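Carbohydrate binding protein (Flavobacterium johnsoniae, PDB 3HZB) binds calcium through this betagamma-crystallin domain, one part of a longer protein that probably also binds carbohydrate. Local coordinates at residues N35-S39 with N76-I82; D8-T12 with D67-L71. One frame throughout, in Å; residues are numbered along the deposited sequence.

Contact 1 (N35-S39 with N76-I82). With CA (calcium ion), chain M; CA (calcium ion), chain L.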
loop_
_atom_site.group_PDB
_atom_site.type_symbol
_atom_site.label_atom_id
_atom_site.label_comp_id
_atom_site.label_asym_id
_atom_site.label_seq_id
_atom_site.Cartn_x
_atom_site.Cartn_y
_atom_site.Cartn_z
ATOM N N ASN B 35 1.504 -7.654 21.437
ATOM C CA ASN B 35 2.070 -8.888 20.918
ATOM C C ASN B 35 0.941 -9.712 20.290
ATOM O O ASN B 35 -0.208 -9.598 20.717
ATOM C CB ASN B 35 2.693 -9.676 22.071
ATOM C CG ASN B 35 3.360 -10.947 21.610
ATOM O OD1 ASN B 35 2.987 -12.052 22.021
ATOM N ND2 ASN B 35 4.356 -10.802 20.752
ATOM N N ASP B 36 1.265 -10.523 19.279
ATOM C CA ASP B 36 0.278 -11.385 18.618
ATOM C C ASP B 36 -1.040 -10.644 18.455
ATOM O O ASP B 36 -2.088 -11.141 18.861
ATOM C CB ASP B 36 0.037 -12.645 19.459
ATOM C CG ASP B 36 1.261 -13.521 19.555
ATOM O OD1 ASP B 36 2.274 -13.152 18.938
ATOM O OD2 ASP B 36 1.214 -14.570 20.235
ATOM N N ASP B 37 -0.984 -9.466 17.842
ATOM C CA ASP B 37 -2.175 -8.633 17.713
ATOM C C ASP B 37 -2.332 -7.918 16.372
ATOM O O ASP B 37 -3.444 -7.609 15.969
ATOM C CB ASP B 37 -2.151 -7.594 18.842
ATOM C CG ASP B 37 -3.485 -6.899 19.045
ATOM O OD1 ASP B 37 -3.497 -5.654 19.091
ATOM O OD2 ASP B 37 -4.512 -7.593 19.181
ATOM N N ILE B 38 -1.233 -7.631 15.685
ATOM C CA ILE B 38 -1.324 -6.929 14.407
ATOM C C ILE B 38 -2.072 -7.739 13.347
ATOM O O ILE B 38 -1.886 -8.953 13.239
ATOM C CB ILE B 38 0.089 -6.556 13.893
ATOM C CG1 ILE B 38 0.740 -5.573 14.871
ATOM C CG2 ILE B 38 0.000 -5.940 12.499
ATOM C CD1 ILE B 38 2.209 -5.276 14.581
ATOM N N SER B 39 -2.928 -7.064 12.575
ATOM C CA SER B 39 -3.709 -7.729 11.529
ATOM C C SER B 39 -3.601 -7.125 10.132
ATOM O O SER B 39 -3.902 -7.791 9.145
ATOM C CB SER B 39 -5.178 -7.793 11.929
ATOM O OG SER B 39 -5.355 -8.758 12.938
ATOM N N ASN B 76 -1.417 -13.556 11.076
ATOM C CA ASN B 76 -2.386 -12.744 11.799
ATOM C C ASN B 76 -2.324 -13.029 13.296
ATOM O O ASN B 76 -2.354 -14.184 13.718
ATOM C CB ASN B 76 -3.802 -13.008 11.296
ATOM C CG ASN B 76 -4.813 -12.104 11.950
ATOM O OD1 ASN B 76 -4.712 -10.881 11.856
ATOM N ND2 ASN B 76 -5.789 -12.694 12.631
ATOM N N ASP B 77 -2.239 -11.967 14.092
ATOM C CA ASP B 77 -2.161 -12.100 15.544
ATOM C C ASP B 77 -0.998 -12.988 15.963
ATOM O O ASP B 77 -1.123 -13.776 16.897
ATOM C CB ASP B 77 -3.463 -12.684 16.098
ATOM C CG ASP B 77 -4.643 -11.772 15.871
ATOM O OD1 ASP B 77 -4.405 -10.568 15.667
ATOM O OD2 ASP B 77 -5.798 -12.247 15.908
ATOM N N LYS B 78 0.129 -12.851 15.272
ATOM C CA LYS B 78 1.304 -13.653 15.573
ATOM C C LYS B 78 2.597 -12.839 15.591
ATOM O O LYS B 78 3.623 -13.325 16.031
ATOM C CB LYS B 78 1.450 -14.783 14.543
ATOM C CG LYS B 78 0.362 -15.841 14.590
ATOM C CD LYS B 78 0.423 -16.629 15.887
ATOM C CE LYS B 78 -0.631 -17.724 15.934
ATOM N NZ LYS B 78 -0.621 -18.411 17.258
ATOM N N VAL B 79 2.563 -11.605 15.107
ATOM C CA VAL B 79 3.782 -10.800 15.075
ATOM C C VAL B 79 4.259 -10.388 16.466
ATOM O O VAL B 79 3.480 -9.868 17.272
ATOM C CB VAL B 79 3.584 -9.551 14.189
ATOM C CG1 VAL B 79 4.835 -8.679 14.219
ATOM C CG2 VAL B 79 3.290 -9.987 12.753
ATOM N N SER B 80 5.543 -10.632 16.742
ATOM C CA SER B 80 6.144 -10.299 18.033
ATOM C C SER B 80 7.272 -9.279 17.955
ATOM O O SER B 80 7.677 -8.714 18.972
ATOM C CB SER B 80 6.641 -11.563 18.724
ATOM O OG SER B 80 5.540 -12.310 19.197
ATOM N N SER B 81 7.794 -9.066 16.752
ATOM C CA SER B 81 8.836 -8.073 16.529
ATOM C C SER B 81 8.863 -7.725 15.048
ATOM O O SER B 81 8.454 -8.525 14.199
ATOM C CB SER B 81 10.211 -8.558 17.021
ATOM O OG SER B 81 10.626 -9.750 16.392
ATOM N N ILE B 82 9.329 -6.519 14.748
ATOM C CA ILE B 82 9.365 -6.028 13.377
ATOM C C ILE B 82 10.586 -5.171 13.107
ATOM O O ILE B 82 11.099 -4.497 14.001
ATOM C CB ILE B 82 8.132 -5.140 13.090
ATOM C CG1 ILE B 82 6.847 -5.923 13.343
ATOM C CG2 ILE B 82 8.179 -4.618 11.664
ATOM C CD1 ILE B 82 5.596 -5.071 13.249
HETATM CA CA CA M . 4.375 -14.368 18.219
HETATM CA CA CA L . -5.711 -8.408 15.383
HETATM O O HOH W 1 4.684 -14.347 21.131
HETATM O O HOH W 2 3.326 -16.240 20.036
HETATM O O HOH W 3 -6.435 -8.458 17.877
HETATM O O HOH W 4 1.391 -7.968 16.952
HETATM O O HOH W 5 0.383 -10.216 13.690
HETATM O O HOH W 6 -7.378 -10.408 14.987
HETATM O O HOH W 7 -8.421 -7.990 14.984
HETATM O O HOH W 8 3.998 -16.539 16.741
#
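N35-S39 and N76-I82 run antiparallel, the first a loop, the second a loop entering strand 81-86, with the CA atoms of D36 and K78 3.9 Å apart. Two backbone hydrogen bonds join them in a near-twofold pattern: D36 N to V79 O (3.1 Å) and D77 N to I38 O (3.2 Å). D36 and D77 both take left-handed backbone angles, and each gives its OD1 to a calcium shared with the other loop. N35-S39 and N76-S81 belong to the paired N/D-N/D-X-X-S/T-S motifs of betagamma-crystallins, exchanging ligands. One calcium takes D36 OD1 (2.5 Å) from the first loop and K78 O (2.5 Å) and S80 OG (2.6 Å) from the second, with Q53 O also bound; the other takes D37 O, S39 OG and D77 OD1, each at 2.5 Å, plus K7 O. Waters bound to D36 OD2 and D77 OD2 also ligate the metals. The leading asparagines hold the serines through very short hydrogen bonds, N35 ND2 to S80 OG and S39 OG to N76 OD1, both 2.5 Å. Inward of the metals, I38 CD1 meets I82 CD1 at 3.6 Å and V79 CG1 at 4.3 Å, while V79 and I82 rest on L51 of strand 47-52.

Contact 2 (D8-T12 with D67-L71). With CA (calcium ion), chain K.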
loop_
_atom_site.group_PDB
_atom_site.type_symbol
_atom_site.label_atom_id
_atom_site.label_comp_id
_atom_site.label_asym_id
_atom_site.label_seq_id
_atom_site.Cartn_x
_atom_site.Cartn_y
_atom_site.Cartn_z
ATOM N N ASP B 8 -6.715 -4.277 13.711
ATOM C CA ASP B 8 -7.691 -5.044 12.937
ATOM C C ASP B 8 -7.418 -5.064 11.443
ATOM O O ASP B 8 -6.611 -4.293 10.933
ATOM C CB ASP B 8 -9.102 -4.485 13.151
ATOM C CG ASP B 8 -9.554 -4.569 14.589
ATOM O OD1 ASP B 8 -9.045 -5.438 15.324
ATOM O OD2 ASP B 8 -10.432 -3.774 14.980
ATOM N N CYS B 9 -8.116 -5.951 10.743
ATOM C CA CYS B 9 -7.981 -6.051 9.298
ATOM C C CYS B 9 -8.601 -4.812 8.662
ATOM O O CYS B 9 -9.332 -4.075 9.320
ATOM C CB CYS B 9 -8.658 -7.336 8.801
ATOM S SG CYS B 9 -7.567 -8.769 9.071
ATOM N N ASN B 10 -8.282 -4.567 7.395
ATOM C CA ASN B 10 -8.811 -3.411 6.677
ATOM C C ASN B 10 -8.353 -2.070 7.242
ATOM O O ASN B 10 -9.092 -1.082 7.209
ATOM C CB ASN B 10 -10.338 -3.471 6.652
ATOM C CG ASN B 10 -10.854 -4.635 5.837
ATOM O OD1 ASN B 10 -11.955 -5.134 6.074
ATOM N ND2 ASN B 10 -10.063 -5.071 4.861
ATOM N N TYR B 11 -7.133 -2.044 7.772
ATOM C CA TYR B 11 -6.542 -0.820 8.308
ATOM C C TYR B 11 -7.419 -0.079 9.315
ATOM O O TYR B 11 -7.658 1.124 9.182
ATOM C CB TYR B 11 -6.177 0.112 7.145
ATOM C CG TYR B 11 -5.613 -0.633 5.953
ATOM C CD1 TYR B 11 -6.334 -0.733 4.759
ATOM C CD2 TYR B 11 -4.387 -1.292 6.037
ATOM C CE1 TYR B 11 -5.849 -1.481 3.678
ATOM C CE2 TYR B 11 -3.894 -2.039 4.969
ATOM C CZ TYR B 11 -4.629 -2.135 3.794
ATOM O OH TYR B 11 -4.158 -2.911 2.757
ATOM N N THR B 12 -7.890 -0.805 10.322
ATOM C CA THR B 12 -8.736 -0.233 11.365
ATOM C C THR B 12 -8.240 -0.722 12.725
ATOM O O THR B 12 -7.393 -1.614 12.800
ATOM C CB THR B 12 -10.215 -0.658 11.191
ATOM O OG1 THR B 12 -10.316 -2.085 11.255
ATOM C CG2 THR B 12 -10.756 -0.176 9.852
ATOM N N ASP B 67 0.789 -2.558 0.989
ATOM C CA ASP B 67 -0.325 -2.645 1.931
ATOM C C ASP B 67 -0.920 -4.048 1.986
ATOM O O ASP B 67 -1.172 -4.665 0.948
ATOM C CB ASP B 67 -1.443 -1.661 1.553
ATOM C CG ASP B 67 -0.996 -0.218 1.593
ATOM O OD1 ASP B 67 0.033 0.072 2.235
ATOM O OD2 ASP B 67 -1.687 0.634 0.991
ATOM N N ASN B 68 -1.139 -4.545 3.201
ATOM C CA ASN B 68 -1.734 -5.862 3.404
ATOM C C ASN B 68 -2.939 -5.622 4.306
ATOM O O ASN B 68 -2.790 -5.289 5.480
ATOM C CB ASN B 68 -0.745 -6.804 4.091
ATOM C CG ASN B 68 -1.226 -8.241 4.108
ATOM O OD1 ASN B 68 -2.337 -8.530 4.553
ATOM N ND2 ASN B 68 -0.390 -9.150 3.624
ATOM N N SER B 69 -4.131 -5.790 3.745
ATOM C CA SER B 69 -5.365 -5.539 4.480
ATOM C C SER B 69 -5.766 -6.590 5.510
ATOM O O SER B 69 -6.659 -6.346 6.316
ATOM C CB SER B 69 -6.519 -5.351 3.492
ATOM O OG SER B 69 -6.717 -6.534 2.738
ATOM N N CYS B 70 -5.124 -7.751 5.493
ATOM C CA CYS B 70 -5.478 -8.795 6.450
ATOM C C CYS B 70 -4.467 -9.927 6.373
ATOM O O CYS B 70 -4.492 -10.729 5.438
ATOM C CB CYS B 70 -6.877 -9.321 6.125
ATOM S SG CYS B 70 -7.875 -10.009 7.494
ATOM N N LEU B 71 -3.566 -9.978 7.349
ATOM C CA LEU B 71 -2.547 -11.016 7.381
ATOM C C LEU B 71 -3.198 -12.392 7.349
ATOM O O LEU B 71 -4.314 -12.571 7.841
ATOM C CB LEU B 71 -1.694 -10.872 8.639
ATOM C CG LEU B 71 -0.927 -9.546 8.711
ATOM C CD1 LEU B 71 -0.249 -9.419 10.065
ATOM C CD2 LEU B 71 0.093 -9.478 7.582
HETATM CA CA CA K . 0.909 2.203 0.481
HETATM O O HOH W 9 1.217 3.964 2.733
#
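The Y11 ring leans obliquely over D67 CB, N68 O and S69 CA, its OH 3.2 Å from D67 CB and 3.4 Å from N68 C. Although Y11 OH comes within 3.0 Å of S69 N, the angle is too poor for a hydrogen bond; R42 makes a cation-pi contact with the same ring. Beside it, N10 N donates a short, nearly straight hydrogen bond to S69 O (2.6 Å, 172°). A disulfide, C9 SG to C70 SG at 2.0 Å with chi3 of 80°, then ties the two surface loops covalently, linking the turn between strands 3-6 and 15-18 of this betagamma-crystallin Greek-key domain to the loop that follows strand 60-64. Each loop is also shaped from within: T12 OG1 donates to C9 O (2.9 Å), and N68 OD1 accepts from C70 N (3.0 Å) in an Asx turn. At the far end D67 OD1 binds a third calcium at a long 2.9 Å, together with I43 O and with D67 and I43 of the second subunit.

How the contacts relate
Contact 2 lies nearer the surface than contact 1, their centres about 12 Å apart. Their segments alternate along the chain: 8-12, 35-39, 67-71, 76-82. The first two adjoin strands 3-6 and 40-43 of the three-stranded sheet, the last two strands 60-64 and 81-86 of the four-stranded sheet, though 67-71 lies along strand 40-43. Each contact joins the first Greek-key half of the domain (8-12, 35-39) to the second (67-71, 76-82), one through shared calcium ligands, the other through a disulfide. They meet directly, with a probable hydrogen bond from L71 N to S39 O (2.8 Å). The protein ligands of contact 1's two calcium ions come from one chain, whereas the calcium at contact 2 bridges two subunits.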